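Long-range contact in beta-L-arabinobiosidase (Bacteroides thetaiotaomicron, PDB 5MQR), which probably hydrolyses glycosidic linkages of plant pectin, acting as a beta-L-arabinobiosidase and perhaps also as a sialidase: residues Q643-M654 with W676-E685. Residues are numbered along the deposited sequence; the frame is centred on the assembly and turned at random.
Sequences QAIPNAKASEWM and WWSLRKHIKE
Arg680 reaches across to the loop at Ile645 and grips its carbonyl side-on, NE to O at 3.1 Å and NH2 to O at 2.9 Å, with that oxygen in the guanidinium plane. NH2 also reaches a lone pair of Asn647 OD1 at 2.6 Å, and the same oxygen accepts from Lys681 NZ at 3.2 Å. Both faces of the guanidinium are covered: Ala650 CB sits 3.6 Å from Arg680 CZ on one side, and Lys681 CG lies over the other. The arginine's chi1 is 135°, outside the staggered positions, consistent with strain accepted to place the guanidinium, and CB is pressed onto a face of the Trp653 indole, 3.4 Å from CZ3. Ile683 CD1 meets the same indole near CZ2 and also touches Ile645 CD1. A glutamine in place of Arg680 is likely to serve at most one of Ile645 O and Asn647 OD1, leaving the other short of a donor, and to lose the flat group packed on Ala650 CB. The contact lies in the helix-rich part of the chain, consistent with a six-hairpin glycosidase fold; the axes of segments 647-654 and 676-680 run at 120°, and a type I beta turn from Arg680 to Ile683 leads into strand 683-684, which pairs antiparallel with 691-692. Asn647 N is bonded to Glu639. Met654 SE approaches the edge of the Trp677 ring, a Met-aromatic contact. Gln643 and Ala644 are still well covered by the other segment but lie partly open to solvent. Ala644 N donates to Ile683 O at 3.0 Å. Gln643, its chain extended past CG, bonds through NE2 to Lys681 O (3.0 Å, in the carbonyl plane) and also to Thr693. Its OE1 receives just a weak bond from Lys684 NZ, and at this margin the exposed Glu685 rests its CG against Ala644 CB.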
loop_
_atom_site.group_PDB
_atom_site.type_symbol
_atom_site.label_atom_id
_atom_site.label_comp_id
_atom_site.label_asym_id
_atom_site.label_seq_id
_atom_site.Cartn_x
_atom_site.Cartn_y
_atom_site.Cartn_z
ATOM N N GLN A 643 -19.164 -32.879 3.039
ATOM C CA GLN A 643 -18.148 -33.596 3.795
ATOM C C GLN A 643 -17.817 -32.791 5.055
ATOM O O GLN A 643 -18.749 -32.301 5.706
ATOM C CB GLN A 643 -16.992 -33.984 2.878
ATOM C CG GLN A 643 -17.459 -34.977 1.804
ATOM C CD GLN A 643 -16.340 -35.751 1.126
ATOM O OE1 GLN A 643 -16.464 -36.953 0.929
ATOM N NE2 GLN A 643 -15.244 -35.065 0.738
ATOM N N ALA A 644 -16.558 -32.641 5.445
ATOM C CA ALA A 644 -16.257 -32.064 6.764
ATOM C C ALA A 644 -16.637 -30.589 6.903
ATOM O O ALA A 644 -16.904 -30.135 7.989
ATOM C CB ALA A 644 -14.781 -32.235 7.098
ATOM N N ILE A 645 -16.590 -29.838 5.809
ATOM C CA ILE A 645 -16.808 -28.403 5.846
ATOM C C ILE A 645 -17.948 -28.094 4.884
ATOM O O ILE A 645 -17.723 -27.959 3.662
ATOM C CB ILE A 645 -15.523 -27.652 5.512
ATOM C CG1 ILE A 645 -14.488 -27.927 6.610
ATOM C CG2 ILE A 645 -15.761 -26.145 5.480
ATOM C CD1 ILE A 645 -13.094 -27.805 6.109
ATOM N N PRO A 646 -19.181 -28.005 5.423
ATOM C CA PRO A 646 -20.335 -27.648 4.610
ATOM C C PRO A 646 -20.181 -26.265 3.982
ATOM O O PRO A 646 -19.373 -25.470 4.469
ATOM C CB PRO A 646 -21.485 -27.639 5.623
ATOM C CG PRO A 646 -21.005 -28.489 6.748
ATOM C CD PRO A 646 -19.566 -28.139 6.841
ATOM N N ASN A 647 -20.931 -26.013 2.911
ATOM C CA ASN A 647 -20.993 -24.706 2.262
ATOM C C ASN A 647 -21.271 -23.593 3.278
ATOM O O ASN A 647 -20.708 -22.510 3.167
ATOM C CB ASN A 647 -22.072 -24.660 1.175
ATOM C CG ASN A 647 -21.644 -25.278 -0.146
ATOM O OD1 ASN A 647 -20.530 -25.741 -0.332
ATOM N ND2 ASN A 647 -22.565 -25.276 -1.088
ATOM N N ALA A 648 -22.131 -23.868 4.263
ATOM C CA ALA A 648 -22.458 -22.893 5.302
ATOM C C ALA A 648 -21.220 -22.481 6.160
ATOM O O ALA A 648 -21.197 -21.382 6.701
ATOM C CB ALA A 648 -23.608 -23.425 6.175
ATOM N N LYS A 649 -20.202 -23.346 6.260
ATOM C CA LYS A 649 -18.965 -23.065 7.016
ATOM C C LYS A 649 -17.786 -22.682 6.129
ATOM O O LYS A 649 -16.705 -22.390 6.632
ATOM C CB LYS A 649 -18.547 -24.302 7.847
ATOM C CG LYS A 649 -19.556 -24.739 8.901
ATOM C CD LYS A 649 -19.516 -23.838 10.127
ATOM C CE LYS A 649 -20.909 -23.627 10.730
ATOM N NZ LYS A 649 -20.827 -23.014 12.099
ATOM N N ALA A 650 -18.002 -22.651 4.818
ATOM C CA ALA A 650 -16.926 -22.543 3.859
ATOM C C ALA A 650 -16.255 -21.173 3.854
ATOM O O ALA A 650 -15.025 -21.110 3.715
ATOM C CB ALA A 650 -17.409 -22.925 2.450
ATOM N N SER A 651 -17.040 -20.100 3.990
ATOM C CA SER A 651 -16.488 -18.733 3.964
ATOM C C SER A 651 -15.601 -18.520 5.169
ATOM O O SER A 651 -14.534 -17.973 5.062
ATOM C CB SER A 651 -17.598 -17.668 3.952
ATOM O OG SER A 651 -17.058 -16.367 3.730
ATOM N N GLU A 652 -16.063 -18.967 6.318
ATOM C CA GLU A 652 -15.284 -18.878 7.567
ATOM C C GLU A 652 -13.983 -19.688 7.462
ATOM O O GLU A 652 -12.900 -19.185 7.811
ATOM C CB GLU A 652 -16.122 -19.331 8.769
ATOM C CG GLU A 652 -15.357 -19.419 10.088
ATOM C CD GLU A 652 -16.273 -19.719 11.283
ATOM O OE1 GLU A 652 -17.117 -20.644 11.197
ATOM O OE2 GLU A 652 -16.150 -19.017 12.319
ATOM N N TRP A 653 -14.093 -20.923 6.974
ATOM C CA TRP A 653 -12.922 -21.743 6.718
ATOM C C TRP A 653 -11.949 -21.038 5.762
ATOM O O TRP A 653 -10.748 -21.045 6.012
ATOM C CB TRP A 653 -13.328 -23.119 6.188
ATOM C CG TRP A 653 -12.159 -24.034 5.881
ATOM C CD1 TRP A 653 -11.587 -24.962 6.715
ATOM C CD2 TRP A 653 -11.425 -24.091 4.661
ATOM N NE1 TRP A 653 -10.551 -25.601 6.069
ATOM C CE2 TRP A 653 -10.426 -25.074 4.813
ATOM C CE3 TRP A 653 -11.512 -23.403 3.454
ATOM C CZ2 TRP A 653 -9.536 -25.386 3.809
ATOM C CZ3 TRP A 653 -10.626 -23.722 2.447
ATOM C CH2 TRP A 653 -9.650 -24.705 2.632
HETATM N N MSE A 654 -12.456 -20.431 4.692
HETATM C CA MSE A 654 -11.579 -19.733 3.728
HETATM C C MSE A 654 -10.861 -18.591 4.406
HETATM O O MSE A 654 -9.649 -18.439 4.262
HETATM C CB MSE A 654 -12.356 -19.233 2.497
HETATM C CG MSE A 654 -12.668 -20.384 1.543
HETATM SE SE MSE A 654 -14.164 -19.947 0.339
HETATM C CE MSE A 654 -13.137 -18.778 -0.858
ATOM N N TRP A 676 -10.341 -22.671 -4.329
ATOM C CA TRP A 676 -10.218 -22.906 -2.892
ATOM C C TRP A 676 -11.533 -23.443 -2.299
ATOM O O TRP A 676 -11.503 -24.365 -1.504
ATOM C CB TRP A 676 -9.784 -21.666 -2.127
ATOM C CG TRP A 676 -8.364 -21.310 -2.261
ATOM C CD1 TRP A 676 -7.874 -20.089 -2.617
ATOM C CD2 TRP A 676 -7.228 -22.138 -2.005
ATOM N NE1 TRP A 676 -6.503 -20.105 -2.611
ATOM C CE2 TRP A 676 -6.075 -21.349 -2.251
ATOM C CE3 TRP A 676 -7.065 -23.471 -1.636
ATOM C CZ2 TRP A 676 -4.779 -21.841 -2.127
ATOM C CZ3 TRP A 676 -5.778 -23.965 -1.497
ATOM C CH2 TRP A 676 -4.647 -23.152 -1.743
ATOM N N TRP A 677 -12.659 -22.844 -2.695
ATOM C CA TRP A 677 -13.981 -23.224 -2.226
ATOM C C TRP A 677 -14.315 -24.663 -2.630
ATOM O O TRP A 677 -14.973 -25.406 -1.901
ATOM C CB TRP A 677 -15.008 -22.239 -2.820
ATOM C CG TRP A 677 -16.457 -22.496 -2.515
ATOM C CD1 TRP A 677 -17.161 -22.062 -1.431
ATOM C CD2 TRP A 677 -17.382 -23.176 -3.340
ATOM N NE1 TRP A 677 -18.469 -22.450 -1.523
ATOM C CE2 TRP A 677 -18.634 -23.139 -2.691
ATOM C CE3 TRP A 677 -17.278 -23.836 -4.563
ATOM C CZ2 TRP A 677 -19.772 -23.741 -3.222
ATOM C CZ3 TRP A 677 -18.410 -24.426 -5.096
ATOM C CH2 TRP A 677 -19.644 -24.363 -4.428
ATOM N N SER A 678 -13.861 -25.028 -3.814
ATOM C CA SER A 678 -14.033 -26.354 -4.321
ATOM C C SER A 678 -13.168 -27.363 -3.572
ATOM O O SER A 678 -13.680 -28.352 -3.075
ATOM C CB SER A 678 -13.654 -26.391 -5.791
ATOM O OG SER A 678 -14.178 -27.591 -6.284
ATOM N N LEU A 679 -11.864 -27.098 -3.507
ATOM C CA LEU A 679 -10.919 -27.974 -2.798
ATOM C C LEU A 679 -11.398 -28.283 -1.386
ATOM O O LEU A 679 -11.322 -29.412 -0.936
ATOM C CB LEU A 679 -9.531 -27.338 -2.718
ATOM C CG LEU A 679 -8.480 -28.153 -1.975
ATOM C CD1 LEU A 679 -8.038 -29.334 -2.820
ATOM C CD2 LEU A 679 -7.297 -27.298 -1.598
ATOM N N ARG A 680 -11.926 -27.270 -0.706
ATOM C CA ARG A 680 -12.371 -27.427 0.666
ATOM C C ARG A 680 -13.438 -28.527 0.853
ATOM O O ARG A 680 -13.476 -29.181 1.908
ATOM C CB ARG A 680 -12.754 -26.061 1.284
ATOM C CG ARG A 680 -14.054 -25.995 2.073
ATOM C CD ARG A 680 -15.122 -25.769 1.028
ATOM N NE ARG A 680 -16.371 -26.279 1.397
ATOM C CZ ARG A 680 -17.481 -26.077 0.707
ATOM N NH1 ARG A 680 -17.524 -25.364 -0.427
ATOM N NH2 ARG A 680 -18.578 -26.627 1.191
ATOM N N LYS A 681 -14.256 -28.762 -0.175
ATOM C CA LYS A 681 -15.274 -29.815 -0.135
ATOM C C LYS A 681 -14.675 -31.185 0.077
ATOM O O LYS A 681 -15.366 -32.097 0.553
ATOM C CB LYS A 681 -16.092 -29.853 -1.426
ATOM C CG LYS A 681 -17.006 -28.650 -1.648
ATOM C CD LYS A 681 -17.607 -28.689 -3.055
ATOM C CE LYS A 681 -18.687 -27.628 -3.253
ATOM N NZ LYS A 681 -19.939 -27.949 -2.509
ATOM N N HIS A 682 -13.393 -31.335 -0.284
ATOM C CA HIS A 682 -12.722 -32.627 -0.267
ATOM C C HIS A 682 -12.047 -32.977 1.046
ATOM O O HIS A 682 -11.547 -34.089 1.201
ATOM C CB HIS A 682 -11.759 -32.745 -1.447
ATOM C CG HIS A 682 -12.460 -32.753 -2.759
ATOM N ND1 HIS A 682 -12.903 -33.915 -3.350
ATOM C CD2 HIS A 682 -12.860 -31.740 -3.559
ATOM C CE1 HIS A 682 -13.518 -33.617 -4.480
ATOM N NE2 HIS A 682 -13.520 -32.302 -4.621
ATOM N N ILE A 683 -12.079 -32.071 2.006
ATOM C CA ILE A 683 -11.644 -32.415 3.341
ATOM C C ILE A 683 -12.734 -33.291 3.958
ATOM O O ILE A 683 -13.891 -32.853 4.082
ATOM C CB ILE A 683 -11.393 -31.154 4.163
ATOM C CG1 ILE A 683 -10.260 -30.357 3.498
ATOM C CG2 ILE A 683 -11.055 -31.524 5.606
ATOM C CD1 ILE A 683 -10.146 -28.926 3.969
ATOM N N LYS A 684 -12.367 -34.509 4.339
ATOM C CA LYS A 684 -13.321 -35.501 4.850
ATOM C C LYS A 684 -12.952 -35.996 6.245
ATOM O O LYS A 684 -11.809 -36.348 6.472
ATOM C CB LYS A 684 -13.299 -36.681 3.898
ATOM C CG LYS A 684 -14.386 -37.726 4.102
ATOM C CD LYS A 684 -14.276 -38.748 2.974
ATOM C CE LYS A 684 -15.221 -39.920 3.155
ATOM N NZ LYS A 684 -16.603 -39.403 3.252
ATOM N N GLU A 685 -13.904 -36.049 7.172
ATOM C CA GLU A 685 -13.622 -36.640 8.495
ATOM C C GLU A 685 -13.515 -38.153 8.342
ATOM O O GLU A 685 -14.256 -38.741 7.566
ATOM C CB GLU A 685 -14.666 -36.233 9.553
ATOM C CG GLU A 685 -14.653 -34.721 9.795
ATOM C CD GLU A 685 -15.563 -34.175 10.904
ATOM O OE1 GLU A 685 -16.456 -34.890 11.443
ATOM O OE2 GLU A 685 -15.373 -32.961 11.214
HETATM O O HOH W 1 -15.282 -30.671 3.446
HETATM O O HOH W 2 -22.197 -26.694 -3.946
#